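Local coordinates for XAC2610 protein (Xanthomonas axonopodis pv. citri, PDB 4QTQ) that probably acts as an immunity protein that inhibits a peptidoglycan hydrolase linked to the bacterial-killing type IV secretion system, and binds a calcium ion, at residues Gly26-Ser31 with Val55-Ala60; Met7-Asn12 with Phe78-Leu83. All blocks are in the same frame, centred on the assembly; numbering follows the deposited sequence.

How the contacts relate
From the N terminus, the chain first lays down strand 9-11, the outermost strand of a six-stranded mixed sheet, whose partner, strand 78-80, comes much later; segments 7-12 and 78-83 are 66 residues apart at their closest ends, and contact 2 closes that long loop. Nested inside it, contact 1 closes a smaller loop by pairing strand 28-33 with strand 52-56 in the middle of a four-stranded antiparallel sheet. Their centres lie about 13 Å apart, and the two sheets face each other there as in a beta-sandwich. Ile28 CD1 packs on His80 CE1 at 3.7 Å, and Val30 CG1 on Phe78 CE1 at 3.8 Å, tying the four-stranded sheet to the mixed one.

Contact 1 of 2, residues Gly26-Ser31 with Val55-Ala60; sequences GGIAVS and VTFPGA
Ala29 and Thr56 face each other as an antiparallel hydrogen-bonded pair in the middle of the four-stranded sheet, strand 28-33 against strand 52-56. Thr56 N gives a nearly straight bond to Ala29 O (2.9 Å, 171° at the hydrogen), in the carbonyl plane. The return bond, Ala29 N to Thr56 O, is longer at 3.2 Å, and its donor is tilted 30° from the carbonyl plane. Ala29 O is gripped further: a water donates to it and is also hydrogen-bonded to Thr56 OG1 at 2.7 Å, while Val55 CA makes a CA-H...O contact.

The apolar contacts centre on Ile28. Its CG2, anti to the backbone N, meets Val55 CG1 at 3.6 Å. CD1 reaches the edge of the Phe57 ring near the ring plane, 3.9 Å from Phe57 CD1, and these two side chains run side by side, pointing the same way. Val55 CG1 sits above one face of that ring, offset toward the rim.

Past the strand end, Pro58, inside the type II turn from Phe57 to Ala60, brings CG to 3.4 Å from Gly27 O.

Phe57 also meets His104, a calcium ligand, edge to face. Ala29 O thus takes both a backbone N-H and a water on the partly exposed face of Ala29 and Thr56, while buried Ile28, Val55 and Phe57 carry apolar packing toward the calcium site.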
# COMPACT_ATOMS: atom_id res chain seq x y z
N GLY A 26 -7.11 -13.65 -10.21
CA GLY A 26 -6.92 -13.12 -11.56
C GLY A 26 -5.71 -13.70 -12.26
O GLY A 26 -4.97 -12.98 -12.96
N GLY A 27 -5.49 -14.99 -12.07
CA GLY A 27 -4.43 -15.71 -12.77
C GLY A 27 -3.05 -15.61 -12.13
O GLY A 27 -2.07 -16.11 -12.68
N ILE A 28 -2.97 -14.94 -10.98
CA ILE A 28 -1.75 -14.89 -10.18
C ILE A 28 -1.99 -15.74 -8.95
O ILE A 28 -2.97 -15.53 -8.23
CB ILE A 28 -1.40 -13.46 -9.75
CG1 ILE A 28 -1.13 -12.58 -10.98
CG2 ILE A 28 -0.19 -13.45 -8.83
CD1 ILE A 28 -1.19 -11.09 -10.72
N ALA A 29 -1.12 -16.71 -8.71
CA ALA A 29 -1.28 -17.60 -7.56
C ALA A 29 -0.54 -17.00 -6.39
O ALA A 29 0.61 -16.56 -6.54
CB ALA A 29 -0.75 -18.99 -7.87
N VAL A 30 -1.19 -16.97 -5.24
CA VAL A 30 -0.59 -16.43 -4.03
C VAL A 30 -0.82 -17.39 -2.87
O VAL A 30 -1.96 -17.82 -2.64
CB VAL A 30 -1.16 -15.05 -3.63
CG1 VAL A 30 -0.39 -14.48 -2.44
CG2 VAL A 30 -1.12 -14.08 -4.80
N SER A 31 0.26 -17.75 -2.19
CA SER A 31 0.17 -18.58 -1.00
C SER A 31 0.80 -17.86 0.18
O SER A 31 1.70 -17.05 0.02
CB SER A 31 0.85 -19.93 -1.22
OG SER A 31 2.25 -19.80 -1.45
N VAL A 55 4.35 -15.47 -4.41
CA VAL A 55 3.58 -14.99 -5.57
C VAL A 55 4.13 -15.63 -6.84
O VAL A 55 5.34 -15.56 -7.13
CB VAL A 55 3.66 -13.45 -5.69
CG1 VAL A 55 2.82 -12.95 -6.86
CG2 VAL A 55 3.23 -12.78 -4.39
N THR A 56 3.24 -16.26 -7.61
CA THR A 56 3.60 -16.89 -8.87
C THR A 56 2.84 -16.22 -10.01
O THR A 56 1.67 -16.50 -10.22
CB THR A 56 3.25 -18.39 -8.88
OG1 THR A 56 3.76 -19.03 -7.70
CG2 THR A 56 3.80 -19.05 -10.14
N PHE A 57 3.51 -15.32 -10.73
CA PHE A 57 2.91 -14.69 -11.91
C PHE A 57 2.86 -15.71 -13.04
O PHE A 57 3.67 -16.63 -13.05
CB PHE A 57 3.73 -13.46 -12.32
CG PHE A 57 3.76 -12.37 -11.26
CD1 PHE A 57 2.64 -11.57 -11.04
CD2 PHE A 57 4.89 -12.17 -10.48
CE1 PHE A 57 2.65 -10.58 -10.06
CE2 PHE A 57 4.91 -11.18 -9.50
CZ PHE A 57 3.79 -10.38 -9.29
N PRO A 58 1.90 -15.58 -13.98
CA PRO A 58 1.83 -16.57 -15.06
C PRO A 58 3.13 -16.67 -15.86
O PRO A 58 3.66 -15.63 -16.30
CB PRO A 58 0.71 -16.06 -15.97
CG PRO A 58 -0.05 -15.08 -15.17
CD PRO A 58 0.87 -14.53 -14.12
N GLY A 59 3.63 -17.89 -16.03
CA GLY A 59 4.78 -18.18 -16.90
C GLY A 59 6.13 -17.94 -16.23
O GLY A 59 7.19 -17.96 -16.89
N ALA A 60 6.07 -17.74 -14.92
CA ALA A 60 7.20 -17.28 -14.14
C ALA A 60 7.43 -18.19 -12.94
O ALA A 60 6.54 -18.91 -12.47
CB ALA A 60 6.98 -15.86 -13.66
O HOH W 1 2.58 -18.71 -5.34

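Contact 2 of 2, residues Met7-Asn12 with Phe78-Leu83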
# COMPACT_ATOMS: atom_id res chain seq x y z
N MET A 7 -10.47 -5.49 -15.06
CA MET A 7 -11.51 -5.64 -14.04
C MET A 7 -10.90 -6.06 -12.70
O MET A 7 -10.03 -6.93 -12.66
CB MET A 7 -12.55 -6.68 -14.46
CG MET A 7 -13.40 -6.28 -15.65
SD MET A 7 -14.36 -7.65 -16.33
CE MET A 7 -15.05 -8.39 -14.85
N PRO A 8 -11.33 -5.43 -11.59
CA PRO A 8 -10.78 -5.80 -10.29
C PRO A 8 -11.38 -7.11 -9.79
O PRO A 8 -12.57 -7.34 -9.97
CB PRO A 8 -11.20 -4.64 -9.40
CG PRO A 8 -12.50 -4.20 -9.97
CD PRO A 8 -12.38 -4.40 -11.46
N SER A 9 -10.55 -7.95 -9.18
CA SER A 9 -11.01 -9.21 -8.58
C SER A 9 -10.50 -9.33 -7.14
O SER A 9 -9.46 -8.77 -6.79
CB SER A 9 -10.58 -10.42 -9.42
OG SER A 9 -9.17 -10.57 -9.46
N THR A 10 -11.26 -10.04 -6.31
CA THR A 10 -10.89 -10.24 -4.90
C THR A 10 -11.12 -11.68 -4.45
O THR A 10 -11.72 -12.49 -5.16
CB THR A 10 -11.70 -9.30 -3.96
OG1 THR A 10 -13.04 -9.77 -3.84
CG2 THR A 10 -11.70 -7.87 -4.48
N ALA A 11 -10.64 -11.99 -3.26
CA ALA A 11 -10.85 -13.30 -2.66
C ALA A 11 -10.52 -13.24 -1.19
O ALA A 11 -9.69 -12.43 -0.76
CB ALA A 11 -10.00 -14.35 -3.35
N ASN A 12 -11.17 -14.10 -0.42
CA ASN A 12 -10.91 -14.20 1.01
C ASN A 12 -10.48 -15.61 1.37
O ASN A 12 -10.81 -16.56 0.67
CB ASN A 12 -12.15 -13.80 1.80
CG ASN A 12 -12.46 -12.32 1.68
OD1 ASN A 12 -11.57 -11.48 1.58
ND2 ASN A 12 -13.74 -11.99 1.72
N PHE A 78 -7.44 -10.71 -0.28
CA PHE A 78 -6.72 -10.42 -1.53
C PHE A 78 -7.50 -9.48 -2.43
O PHE A 78 -8.72 -9.60 -2.59
CB PHE A 78 -6.47 -11.68 -2.34
CG PHE A 78 -5.72 -12.74 -1.60
CD1 PHE A 78 -4.35 -12.66 -1.45
CD2 PHE A 78 -6.38 -13.85 -1.09
CE1 PHE A 78 -3.64 -13.65 -0.77
CE2 PHE A 78 -5.68 -14.85 -0.43
CZ PHE A 78 -4.32 -14.75 -0.27
N TYR A 79 -6.76 -8.56 -3.05
CA TYR A 79 -7.31 -7.69 -4.07
C TYR A 79 -6.35 -7.62 -5.26
O TYR A 79 -5.13 -7.51 -5.10
CB TYR A 79 -7.60 -6.31 -3.49
CG TYR A 79 -7.99 -5.25 -4.51
CD1 TYR A 79 -9.32 -5.09 -4.94
CD2 TYR A 79 -7.02 -4.40 -5.04
CE1 TYR A 79 -9.65 -4.12 -5.86
CE2 TYR A 79 -7.34 -3.43 -5.96
CZ TYR A 79 -8.65 -3.28 -6.37
OH TYR A 79 -8.91 -2.29 -7.29
N HIS A 80 -6.91 -7.70 -6.46
CA HIS A 80 -6.16 -7.57 -7.69
C HIS A 80 -6.89 -6.53 -8.53
O HIS A 80 -8.04 -6.71 -8.91
CB HIS A 80 -6.09 -8.93 -8.39
CG HIS A 80 -5.26 -8.95 -9.64
ND1 HIS A 80 -5.31 -9.99 -10.54
CD2 HIS A 80 -4.39 -8.05 -10.15
CE1 HIS A 80 -4.49 -9.74 -11.55
NE2 HIS A 80 -3.92 -8.57 -11.34
N GLY A 81 -6.23 -5.41 -8.77
CA GLY A 81 -6.83 -4.32 -9.51
C GLY A 81 -6.09 -3.02 -9.30
O GLY A 81 -5.07 -2.98 -8.60
N PRO A 82 -6.61 -1.93 -9.90
CA PRO A 82 -5.94 -0.65 -9.77
C PRO A 82 -6.19 0.03 -8.41
O PRO A 82 -7.17 -0.31 -7.71
CB PRO A 82 -6.53 0.18 -10.92
CG PRO A 82 -7.81 -0.51 -11.32
CD PRO A 82 -7.92 -1.80 -10.56
N LEU A 83 -5.31 0.95 -8.05
CA LEU A 83 -5.51 1.79 -6.87
C LEU A 83 -6.17 3.12 -7.27
O LEU A 83 -5.55 4.20 -7.21
CB LEU A 83 -4.17 2.03 -6.14
CG LEU A 83 -3.42 0.77 -5.66
CD1 LEU A 83 -2.07 1.15 -5.06
CD2 LEU A 83 -4.26 -0.05 -4.68
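In this beta-sandwich fold, strand 9-11, the outermost strand of the mixed six-stranded sheet, pairs antiparallel with strand 78-80, with Ser9 opposite His80 and Ala11 opposite Phe78 as hydrogen-bonded pairs. Ser9 N to His80 O and His80 N to Ser9 O are both 2.8 Å. At the other pair Phe78 N bonds Ala11 O at 2.9 Å, whereas Ala11 N approaches Phe78 O from 32° outside the carbonyl plane. Pro8 CA and Thr10 CA add CA-H...O contacts to His80 O and Phe78 O.

On the face carrying Ser9, Ala11, Phe78 and His80, Ser9 OG packs against His80 CB at 3.6 Å. His80 CG stands anti to the backbone N (chi1 -176°); the ring's NE2 is hydrogen-bonded to Glu105 OE2, and ND1 makes a weak hydrogen bond to Ile25 O. Phe78 turns its CD2 to Ala11 O at 3.6 Å, while its ring packs on strands 20-25 and 28-33 of the facing sheet.

The other face belongs to Thr10 and Tyr79. Thr10 CG2 touches the edge of the phenol ring, 3.7 Å from Tyr79 CD1, and Pro8 CB comes within 3.9 Å of Tyr79 CE1. Lys88 makes a cation-pi contact with the same ring. At its far end Tyr79 OH donates to Pro82 O at 2.7 Å, in the carbonyl plane and on a lone pair.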